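Local coordinates for protein nicastrin (Dictyostelium purpureum, PDB 4R12) that is probably an essential subunit of the gamma-secretase complex, the endoprotease that cleaves integral membrane proteins such as Notch receptors within the membrane, at residues S199-F204 with E262-F267; V247-A252 with T449-F454; L286-K291 with I301-A306; I322-Q327 with S383-F388. All coordinates share one frame; numbering follows the deposited sequence.

Contact 1: S199-F204 with E262-F267; sequences SIWSSF and EVVFAF
W201 and V264 meet through different choices of first torsion: CG of W201 is wedged between its own backbone N and carbonyl carbon (chi1 64°), whereas CG1 of V264 lies anti to the backbone N (chi1 169°). The two side chains then pass at a slant, and W201 CE3 comes 4.1 Å from V264 CG1. On the same face of the sheet, CB of W201 is 4.3 Å from CB of A266, its partner in a non-hydrogen-bonded antiparallel pair. The flanking pairs, I200 with F267 and S202 with F265, are hydrogen-bonded, and each contributes two backbone bonds. F267 N reaches I200 O at 2.7 Å in an almost straight bond, while S202 N meets F265 O at 2.9 Å in a more bent bond (138° at the hydrogen). Between them W201 CA adds a CA-H...O contact of 3.1 Å to F265 O. Beyond the ladder a water takes over the link, accepting from F204 N and donating to V263 O at 2.7 Å. There the F204 and F265 rings converge, CE2 of F204 lying 3.8 Å from CE2 of F265. On the face shared by I200, S202, F265 and F267, L509 of helix 500-512 packs against I200, S202 and F267, and helix 234-252 lays I248 on F265 and L245 on F267. The strand pair continues on both flanks, since strand 192-203 also runs antiparallel to strand 542-548, where H544 meets the W201 ring, and strand 262-268 lies parallel to strand 214-220.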
# COMPACT_ATOMS: atom_id res chain seq x y z
N SER A 199 3.85 -1.04 -10.54
CA SER A 199 2.40 -0.99 -10.70
C SER A 199 1.99 -2.08 -11.67
O SER A 199 2.85 -2.66 -12.33
CB SER A 199 1.94 0.38 -11.22
OG SER A 199 2.41 1.44 -10.40
N ILE A 200 0.69 -2.36 -11.76
CA ILE A 200 0.19 -3.36 -12.70
C ILE A 200 -1.07 -2.85 -13.40
O ILE A 200 -1.98 -2.32 -12.75
CB ILE A 200 -0.16 -4.72 -12.03
CG1 ILE A 200 0.92 -5.17 -11.04
CG2 ILE A 200 -0.36 -5.83 -13.07
CD1 ILE A 200 0.62 -4.83 -9.58
N TRP A 201 -1.12 -2.98 -14.73
CA TRP A 201 -2.35 -2.65 -15.45
C TRP A 201 -2.78 -3.78 -16.36
O TRP A 201 -1.98 -4.67 -16.71
CB TRP A 201 -2.20 -1.33 -16.24
CG TRP A 201 -1.18 -1.35 -17.34
CD1 TRP A 201 0.15 -1.07 -17.24
CD2 TRP A 201 -1.42 -1.64 -18.73
NE1 TRP A 201 0.76 -1.18 -18.46
CE2 TRP A 201 -0.18 -1.54 -19.39
CE3 TRP A 201 -2.55 -2.00 -19.47
CZ2 TRP A 201 -0.04 -1.77 -20.76
CZ3 TRP A 201 -2.41 -2.24 -20.83
CH2 TRP A 201 -1.16 -2.11 -21.46
N SER A 202 -4.04 -3.76 -16.76
CA SER A 202 -4.61 -4.90 -17.45
C SER A 202 -5.83 -4.51 -18.26
O SER A 202 -6.57 -3.60 -17.88
CB SER A 202 -5.01 -5.99 -16.45
OG SER A 202 -5.57 -7.11 -17.12
N SER A 203 -6.02 -5.22 -19.37
CA SER A 203 -7.22 -5.12 -20.18
C SER A 203 -7.64 -6.54 -20.60
O SER A 203 -6.78 -7.39 -20.81
CB SER A 203 -6.97 -4.24 -21.40
OG SER A 203 -8.02 -4.37 -22.34
N PHE A 204 -8.94 -6.79 -20.70
CA PHE A 204 -9.43 -8.06 -21.24
C PHE A 204 -9.16 -8.19 -22.74
O PHE A 204 -9.13 -9.30 -23.26
CB PHE A 204 -10.94 -8.22 -20.99
CG PHE A 204 -11.29 -8.61 -19.58
CD1 PHE A 204 -11.06 -9.91 -19.11
CD2 PHE A 204 -11.89 -7.70 -18.72
CE1 PHE A 204 -11.40 -10.28 -17.82
CE2 PHE A 204 -12.24 -8.06 -17.41
CZ PHE A 204 -12.00 -9.35 -16.97
N GLU A 262 -12.90 0.57 -24.50
CA GLU A 262 -11.93 -0.29 -23.83
C GLU A 262 -11.96 0.00 -22.34
O GLU A 262 -12.18 1.15 -21.93
CB GLU A 262 -10.53 -0.06 -24.38
CG GLU A 262 -10.37 -0.39 -25.85
CD GLU A 262 -10.24 -1.89 -26.11
OE1 GLU A 262 -10.28 -2.69 -25.15
OE2 GLU A 262 -10.09 -2.25 -27.29
N VAL A 263 -11.76 -1.02 -21.52
CA VAL A 263 -11.59 -0.79 -20.09
C VAL A 263 -10.18 -1.22 -19.70
O VAL A 263 -9.76 -2.34 -20.01
CB VAL A 263 -12.64 -1.54 -19.24
CG1 VAL A 263 -12.38 -1.29 -17.76
CG2 VAL A 263 -14.04 -1.06 -19.60
N VAL A 264 -9.47 -0.32 -19.03
CA VAL A 264 -8.16 -0.62 -18.48
C VAL A 264 -8.22 -0.53 -16.95
O VAL A 264 -8.68 0.46 -16.40
CB VAL A 264 -7.08 0.36 -19.01
CG1 VAL A 264 -5.78 0.21 -18.23
CG2 VAL A 264 -6.83 0.11 -20.49
N PHE A 265 -7.77 -1.59 -16.29
CA PHE A 265 -7.72 -1.60 -14.83
C PHE A 265 -6.30 -1.31 -14.41
O PHE A 265 -5.36 -1.93 -14.94
CB PHE A 265 -8.18 -2.96 -14.28
CG PHE A 265 -9.53 -3.40 -14.80
CD1 PHE A 265 -10.70 -2.97 -14.19
CD2 PHE A 265 -9.62 -4.23 -15.90
CE1 PHE A 265 -11.94 -3.37 -14.66
CE2 PHE A 265 -10.86 -4.63 -16.39
CZ PHE A 265 -12.01 -4.20 -15.76
N ALA A 266 -6.10 -0.39 -13.48
CA ALA A 266 -4.73 -0.09 -13.04
C ALA A 266 -4.58 -0.15 -11.53
O ALA A 266 -5.38 0.43 -10.78
CB ALA A 266 -4.27 1.29 -13.58
N PHE A 267 -3.55 -0.86 -11.08
CA PHE A 267 -3.21 -0.97 -9.67
C PHE A 267 -1.89 -0.25 -9.43
O PHE A 267 -0.83 -0.80 -9.75
CB PHE A 267 -3.09 -2.44 -9.23
CG PHE A 267 -4.39 -3.22 -9.31
CD1 PHE A 267 -4.92 -3.61 -10.54
CD2 PHE A 267 -5.07 -3.57 -8.15
CE1 PHE A 267 -6.12 -4.32 -10.59
CE2 PHE A 267 -6.26 -4.29 -8.21
CZ PHE A 267 -6.78 -4.67 -9.42
O HOH W 1 -10.99 -4.72 -20.17

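Contact 2: V247-A252 with T449-F454; sequences VIKSLA and TIDKNF
S250 and I450 mark the nearest approach of the two backbones, their CA atoms 5.0 Å apart, where the last turns of helix 234-252 pass the short link T449-D451 leading into helix 452-463. D451 occupies the N-cap of that second helix. Its OD1 accepts from F454 N at 3.0 Å, the donor standing well above the carboxylate plane (53° out of it). The backbone of the cap residue is held in turn, since D451 N donates to S250 OG at 3.1 Å. That hydroxyl also bonds to S246 O one turn back in its own helix, so a single oxygen ties the N-cap to the neighbouring helix. K249 supplies the apolar half. Its CB lies over one face of the F454 ring, 3.9 Å from the ring centroid in a CH-pi contact, and chi1 of -179°, CG anti to the backbone N, brings CG over the same face, 3.7 Å from F454 CG. Further along, K249 CE passes 3.2 Å from D451 OD2. An alanine in place of F454 would probably open a gap beside K249 CB and CG and leave the lysine chain freer to turn, since the ring beneath it and the ring's packing on I512 of helix 500-512 would be gone. The chemistry is thus divided by function: one acidic group caps a helix start through OD1, while OD2 faces K249, whose NZ at 4.5 Å is too far for a salt bridge but would be expected to add a mild electrostatic attraction.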
# COMPACT_ATOMS: atom_id res chain seq x y z
N VAL A 247 -14.24 -7.50 -8.84
CA VAL A 247 -14.95 -6.92 -9.97
C VAL A 247 -14.44 -7.50 -11.30
O VAL A 247 -15.21 -7.90 -12.16
CB VAL A 247 -14.81 -5.37 -9.98
CG1 VAL A 247 -15.15 -4.79 -11.36
CG2 VAL A 247 -15.69 -4.74 -8.90
N ILE A 248 -13.11 -7.53 -11.44
CA ILE A 248 -12.46 -8.05 -12.64
C ILE A 248 -12.79 -9.54 -12.81
O ILE A 248 -13.18 -10.00 -13.90
CB ILE A 248 -10.93 -7.81 -12.57
CG1 ILE A 248 -10.65 -6.31 -12.67
CG2 ILE A 248 -10.22 -8.53 -13.70
CD1 ILE A 248 -9.25 -5.91 -12.33
N LYS A 249 -12.70 -10.30 -11.73
CA LYS A 249 -13.07 -11.71 -11.81
C LYS A 249 -14.54 -11.88 -12.23
O LYS A 249 -14.88 -12.77 -13.02
CB LYS A 249 -12.82 -12.41 -10.48
CG LYS A 249 -13.16 -13.91 -10.50
CD LYS A 249 -12.10 -14.73 -11.25
CE LYS A 249 -12.42 -16.24 -11.18
NZ LYS A 249 -11.51 -17.03 -12.05
N SER A 250 -15.41 -11.01 -11.72
CA SER A 250 -16.83 -11.10 -12.05
C SER A 250 -17.06 -10.72 -13.51
O SER A 250 -17.85 -11.34 -14.21
CB SER A 250 -17.65 -10.22 -11.11
OG SER A 250 -17.44 -10.61 -9.76
N LEU A 251 -16.36 -9.69 -13.97
CA LEU A 251 -16.47 -9.25 -15.36
C LEU A 251 -15.85 -10.26 -16.32
O LEU A 251 -16.21 -10.28 -17.50
CB LEU A 251 -15.83 -7.88 -15.56
CG LEU A 251 -16.62 -6.72 -14.95
CD1 LEU A 251 -15.86 -5.39 -15.09
CD2 LEU A 251 -17.99 -6.63 -15.59
N ALA A 252 -14.92 -11.08 -15.84
CA ALA A 252 -14.30 -12.09 -16.70
C ALA A 252 -15.33 -13.08 -17.25
O ALA A 252 -15.11 -13.68 -18.31
CB ALA A 252 -13.21 -12.85 -15.96
N THR A 449 -23.24 -11.61 -12.39
CA THR A 449 -23.20 -12.50 -11.23
C THR A 449 -21.84 -12.33 -10.58
O THR A 449 -20.81 -12.56 -11.23
CB THR A 449 -23.42 -13.97 -11.63
OG1 THR A 449 -24.71 -14.12 -12.22
CG2 THR A 449 -23.31 -14.90 -10.42
N ILE A 450 -21.78 -11.87 -9.33
CA ILE A 450 -20.46 -11.73 -8.71
C ILE A 450 -19.88 -13.09 -8.35
O ILE A 450 -20.61 -14.04 -8.08
CB ILE A 450 -20.48 -10.83 -7.46
CG1 ILE A 450 -21.37 -11.43 -6.36
CG2 ILE A 450 -20.98 -9.44 -7.82
CD1 ILE A 450 -21.25 -10.67 -5.03
N ASP A 451 -18.56 -13.20 -8.37
CA ASP A 451 -17.93 -14.47 -8.08
C ASP A 451 -17.68 -14.55 -6.58
O ASP A 451 -16.64 -14.13 -6.08
CB ASP A 451 -16.63 -14.60 -8.89
CG ASP A 451 -16.02 -15.99 -8.81
OD1 ASP A 451 -16.21 -16.67 -7.79
OD2 ASP A 451 -15.32 -16.39 -9.76
N LYS A 452 -18.64 -15.13 -5.86
CA LYS A 452 -18.59 -15.15 -4.41
C LYS A 452 -17.50 -16.09 -3.90
O LYS A 452 -16.91 -15.82 -2.88
CB LYS A 452 -19.94 -15.56 -3.82
CG LYS A 452 -21.01 -14.46 -3.96
CD LYS A 452 -22.33 -14.88 -3.32
CE LYS A 452 -23.38 -13.77 -3.48
NZ LYS A 452 -24.69 -14.17 -2.92
N ASN A 453 -17.25 -17.17 -4.63
CA ASN A 453 -16.18 -18.10 -4.22
C ASN A 453 -14.84 -17.36 -4.19
O ASN A 453 -14.08 -17.46 -3.23
CB ASN A 453 -16.10 -19.31 -5.16
CG ASN A 453 -15.07 -20.35 -4.69
OD1 ASN A 453 -15.36 -21.16 -3.81
ND2 ASN A 453 -13.88 -20.32 -5.27
N PHE A 454 -14.58 -16.59 -5.24
CA PHE A 454 -13.36 -15.79 -5.33
C PHE A 454 -13.28 -14.69 -4.24
O PHE A 454 -12.24 -14.52 -3.59
CB PHE A 454 -13.29 -15.16 -6.73
CG PHE A 454 -12.07 -14.32 -6.97
CD1 PHE A 454 -10.90 -14.89 -7.45
CD2 PHE A 454 -12.10 -12.94 -6.75
CE1 PHE A 454 -9.78 -14.11 -7.69
CE2 PHE A 454 -10.99 -12.16 -6.99
CZ PHE A 454 -9.83 -12.74 -7.47
O HOH W 2 -20.44 -12.31 -13.62

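Contact 3: L286-K291 with I301-A306; sequences LNFQCK and IDPPRA
F288, the first residue beyond the helical part of 276-287, reaches across to P303 and R305 with CG anti to its backbone N (chi1 -178°). From CB the ring runs out until CD1 lies 3.7 Å from R305 NH2. Next along the rim, CE1 does most of the touching: it stands over the centre of the R305 guanidinium and meets P303 CG, tip to tip, at 3.5 Å. At the far end CZ settles 3.6 Å from R305 CG. Ring and guanidinium planes are 41° apart and the two side chains slide past each other in opposite directions, so the two flat groups are inclined and not stacked in parallel. The guanidinium is held through NH1, which bonds to P304 O at 2.9 Å, and through NE, which forms a salt bridge with D284. Beside the disulfide-bonded C290, K291 N donates to D302 O at 2.9 Å, while K291 NZ forms a salt bridge with D302 OD2 at 3.1 Å, its hydrogen bonds weak. F310 meets the F288 ring edge-to-face. A cis peptide precedes P303. The whole illustrates a surface loop closed at its base: the disulfide C290-C300 joins its two limbs, and I301 with D302 both face T292 in a classic beta bulge.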
# COMPACT_ATOMS: atom_id res chain seq x y z
N LEU A 286 3.11 10.16 -22.09
CA LEU A 286 3.19 11.44 -22.78
C LEU A 286 4.57 11.71 -23.38
O LEU A 286 4.68 12.43 -24.36
CB LEU A 286 2.84 12.57 -21.82
CG LEU A 286 1.41 12.59 -21.25
CD1 LEU A 286 1.31 13.63 -20.14
CD2 LEU A 286 0.39 12.87 -22.34
N ASN A 287 5.61 11.11 -22.81
CA ASN A 287 6.97 11.52 -23.13
C ASN A 287 7.95 10.43 -23.55
O ASN A 287 9.03 10.75 -24.03
CB ASN A 287 7.57 12.26 -21.93
CG ASN A 287 6.78 13.49 -21.56
OD1 ASN A 287 6.33 14.23 -22.44
ND2 ASN A 287 6.58 13.71 -20.27
N PHE A 288 7.61 9.17 -23.36
CA PHE A 288 8.61 8.13 -23.56
C PHE A 288 9.04 8.01 -25.02
O PHE A 288 8.22 7.96 -25.93
CB PHE A 288 8.12 6.77 -23.06
CG PHE A 288 9.14 5.68 -23.20
CD1 PHE A 288 10.22 5.62 -22.35
CD2 PHE A 288 9.03 4.73 -24.20
CE1 PHE A 288 11.17 4.62 -22.48
CE2 PHE A 288 9.97 3.72 -24.34
CZ PHE A 288 11.05 3.67 -23.48
N GLN A 289 10.35 7.96 -25.22
CA GLN A 289 10.92 7.62 -26.51
C GLN A 289 12.05 6.61 -26.32
O GLN A 289 12.97 6.84 -25.53
CB GLN A 289 11.42 8.87 -27.23
CG GLN A 289 11.01 8.93 -28.69
CD GLN A 289 11.04 10.35 -29.24
OE1 GLN A 289 10.03 11.04 -29.26
NE2 GLN A 289 12.22 10.78 -29.69
N CYS A 290 11.96 5.47 -27.00
CA CYS A 290 13.00 4.46 -26.89
C CYS A 290 14.09 4.69 -27.94
O CYS A 290 13.81 4.78 -29.13
CB CYS A 290 12.42 3.06 -27.05
SG CYS A 290 13.65 1.74 -26.90
N LYS A 291 15.34 4.79 -27.49
CA LYS A 291 16.47 4.99 -28.39
C LYS A 291 17.03 3.66 -28.90
O LYS A 291 17.40 3.54 -30.07
CB LYS A 291 17.57 5.79 -27.69
CG LYS A 291 17.12 7.16 -27.22
CD LYS A 291 18.15 7.80 -26.30
CE LYS A 291 18.33 6.97 -25.03
NZ LYS A 291 19.27 7.58 -24.05
N ILE A 301 16.06 -1.14 -24.41
CA ILE A 301 17.35 -1.25 -23.73
C ILE A 301 17.71 0.10 -23.13
O ILE A 301 18.23 0.18 -22.02
CB ILE A 301 18.47 -1.69 -24.70
CG1 ILE A 301 17.98 -2.79 -25.64
CG2 ILE A 301 19.71 -2.12 -23.92
CD1 ILE A 301 17.55 -4.05 -24.94
N ASP A 302 17.42 1.15 -23.89
CA ASP A 302 17.81 2.50 -23.50
C ASP A 302 16.79 3.54 -23.95
O ASP A 302 16.61 3.75 -25.14
CB ASP A 302 19.18 2.83 -24.08
CG ASP A 302 19.68 4.18 -23.63
OD1 ASP A 302 19.25 4.63 -22.55
OD2 ASP A 302 20.50 4.78 -24.36
N PRO A 303 16.09 4.17 -22.99
CA PRO A 303 16.15 3.88 -21.55
C PRO A 303 15.45 2.56 -21.23
O PRO A 303 14.57 2.15 -21.97
CB PRO A 303 15.43 5.06 -20.91
CG PRO A 303 14.50 5.55 -21.97
CD PRO A 303 15.14 5.26 -23.29
N PRO A 304 15.86 1.89 -20.15
CA PRO A 304 15.33 0.55 -19.89
C PRO A 304 13.85 0.53 -19.53
O PRO A 304 13.42 1.23 -18.61
CB PRO A 304 16.19 0.05 -18.72
CG PRO A 304 16.82 1.26 -18.14
CD PRO A 304 16.96 2.26 -19.24
N ARG A 305 13.10 -0.26 -20.29
CA ARG A 305 11.73 -0.64 -19.96
C ARG A 305 11.55 -2.11 -20.29
O ARG A 305 11.83 -2.56 -21.41
CB ARG A 305 10.71 0.20 -20.73
CG ARG A 305 10.82 1.70 -20.50
CD ARG A 305 10.37 2.11 -19.10
NE ARG A 305 10.21 3.56 -19.01
CZ ARG A 305 11.21 4.40 -18.73
NH1 ARG A 305 12.43 3.93 -18.49
NH2 ARG A 305 10.98 5.71 -18.68
N ALA A 306 11.08 -2.88 -19.32
CA ALA A 306 10.95 -4.32 -19.50
C ALA A 306 9.74 -4.71 -20.35
O ALA A 306 9.59 -5.88 -20.73
CB ALA A 306 10.88 -4.99 -18.13

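Contact 4: I322-Q327 with S383-F388; sequences IIELNQ and SSSMSF
E324 reaches S384 and S385 with a carboxylate that takes four hydrogen bonds, two on each oxygen. OE1 accepts from S385 N at 2.8 Å, on the syn side but 34° out of the carboxylate plane. The hydroxyl of the same serine, S385 OG, donates to the anti lone pair of OE1 at 2.7 Å. OE2 takes S384 N at 2.8 Å, again on the syn side, and N326 ND2 at 2.9 Å, this last donor standing above the carboxylate plane (44° out of it). What delivers the group is an extended chain with CG anti to the backbone N (chi1 -180°), so that the buried acid spans the distance from the strand to the backbone amides near the start of helix 385-389. Beside it, I322 CD1 presses against the F388 ring, 3.5 Å from CG, and I322 CG2 lies 3.8 Å from S385 OG. An alanine in place of E324 would probably leave S384 N, S385 N, S385 OG and N326 ND2 without their shared acceptor in a buried setting. The second shell fixes the serines: S383 OG bonds to P381 O and S384 OG to E271. Farther out, strand 319-325 runs parallel between strands 214-220 and 397-401. Their side chains complete the packing, M218 and V399 against S385 and L216 against F388, while I282 of helix 276-287 also touches the F388 ring, placing the short helix 385-389 against the sheet.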
# COMPACT_ATOMS: atom_id res chain seq x y z
N ILE A 322 -12.18 8.45 -15.86
CA ILE A 322 -11.37 7.84 -14.82
C ILE A 322 -12.23 7.57 -13.59
O ILE A 322 -12.87 8.47 -13.06
CB ILE A 322 -10.18 8.74 -14.42
CG1 ILE A 322 -9.21 8.89 -15.60
CG2 ILE A 322 -9.47 8.16 -13.21
CD1 ILE A 322 -8.07 9.86 -15.34
N ILE A 323 -12.24 6.31 -13.16
CA ILE A 323 -12.87 5.92 -11.91
C ILE A 323 -11.79 5.46 -10.92
O ILE A 323 -11.00 4.56 -11.23
CB ILE A 323 -13.90 4.78 -12.13
CG1 ILE A 323 -14.82 5.10 -13.31
CG2 ILE A 323 -14.70 4.51 -10.86
CD1 ILE A 323 -15.75 6.26 -13.04
N GLU A 324 -11.75 6.06 -9.73
CA GLU A 324 -10.79 5.65 -8.72
C GLU A 324 -11.49 5.17 -7.45
O GLU A 324 -12.43 5.80 -6.97
CB GLU A 324 -9.83 6.80 -8.36
CG GLU A 324 -8.80 6.40 -7.28
CD GLU A 324 -7.82 7.52 -6.97
OE1 GLU A 324 -7.91 8.58 -7.62
OE2 GLU A 324 -6.97 7.34 -6.05
N LEU A 325 -11.01 4.05 -6.93
CA LEU A 325 -11.45 3.58 -5.62
C LEU A 325 -10.45 4.07 -4.57
O LEU A 325 -9.26 3.84 -4.71
CB LEU A 325 -11.53 2.05 -5.61
CG LEU A 325 -12.35 1.46 -6.76
CD1 LEU A 325 -12.46 -0.04 -6.55
CD2 LEU A 325 -13.74 2.11 -6.83
N ASN A 326 -10.92 4.75 -3.54
CA ASN A 326 -9.97 5.28 -2.56
C ASN A 326 -10.57 5.36 -1.17
O ASN A 326 -11.17 6.38 -0.79
CB ASN A 326 -9.48 6.66 -3.01
CG ASN A 326 -8.17 7.04 -2.34
OD1 ASN A 326 -8.09 7.08 -1.11
ND2 ASN A 326 -7.11 7.26 -3.13
N GLN A 327 -10.37 4.27 -0.43
CA GLN A 327 -10.98 3.97 0.88
C GLN A 327 -12.49 3.77 0.78
O GLN A 327 -13.27 4.72 0.90
CB GLN A 327 -10.63 5.06 1.91
CG GLN A 327 -9.12 5.32 2.02
CD GLN A 327 -8.75 6.02 3.33
OE1 GLN A 327 -8.41 5.38 4.32
NE2 GLN A 327 -8.83 7.35 3.33
N SER A 383 -5.53 11.57 -3.79
CA SER A 383 -5.94 10.50 -4.69
C SER A 383 -5.05 10.46 -5.92
O SER A 383 -4.49 11.49 -6.33
CB SER A 383 -7.40 10.67 -5.12
OG SER A 383 -7.60 11.95 -5.70
N SER A 384 -4.94 9.28 -6.51
CA SER A 384 -4.13 9.05 -7.70
C SER A 384 -4.65 9.81 -8.91
O SER A 384 -3.89 10.07 -9.86
CB SER A 384 -4.07 7.55 -8.00
OG SER A 384 -3.35 6.88 -6.98
N SER A 385 -5.94 10.13 -8.89
CA SER A 385 -6.56 10.92 -9.96
C SER A 385 -5.89 12.29 -10.08
O SER A 385 -5.88 12.89 -11.15
CB SER A 385 -8.05 11.10 -9.71
OG SER A 385 -8.75 9.88 -9.87
N MET A 386 -5.36 12.79 -8.97
CA MET A 386 -4.63 14.04 -8.98
C MET A 386 -3.49 14.06 -10.01
O MET A 386 -3.18 15.11 -10.59
CB MET A 386 -4.06 14.34 -7.60
CG MET A 386 -5.12 14.73 -6.58
SD MET A 386 -4.41 15.06 -4.95
CE MET A 386 -5.75 15.95 -4.19
N SER A 387 -2.87 12.91 -10.25
CA SER A 387 -1.78 12.86 -11.22
C SER A 387 -2.30 13.11 -12.62
O SER A 387 -1.65 13.78 -13.42
CB SER A 387 -1.06 11.51 -11.16
OG SER A 387 -0.52 11.30 -9.87
N PHE A 388 -3.49 12.59 -12.93
CA PHE A 388 -4.08 12.81 -14.25
C PHE A 388 -4.61 14.23 -14.40
O PHE A 388 -4.50 14.83 -15.47
CB PHE A 388 -5.19 11.78 -14.52
CG PHE A 388 -4.67 10.38 -14.66
CD1 PHE A 388 -4.39 9.62 -13.55
CD2 PHE A 388 -4.43 9.83 -15.92
CE1 PHE A 388 -3.89 8.33 -13.67
CE2 PHE A 388 -3.93 8.55 -16.05
CZ PHE A 388 -3.65 7.80 -14.92

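Contacts 1 and 2 are physically continuous: I248, on the helix of contact 2, packs its CD1 3.5 Å from F265 CG, and F204 CZ lies 3.4 Å from I248 O, so helix 234-252 joins them. Contact 4 reaches the same sheet as contact 1, their centres about 14 Å apart but without touching. Contact 3 is the peripheral member, about 36 Å from contact 2 between centres, although in sequence it is nested, like contact 4, inside the loop that contact 2 closes. Together they run from buried strand core to surface loop. The closest approach to a bound sugar, about 11 Å, is from the side chain of Q289 in contact 3.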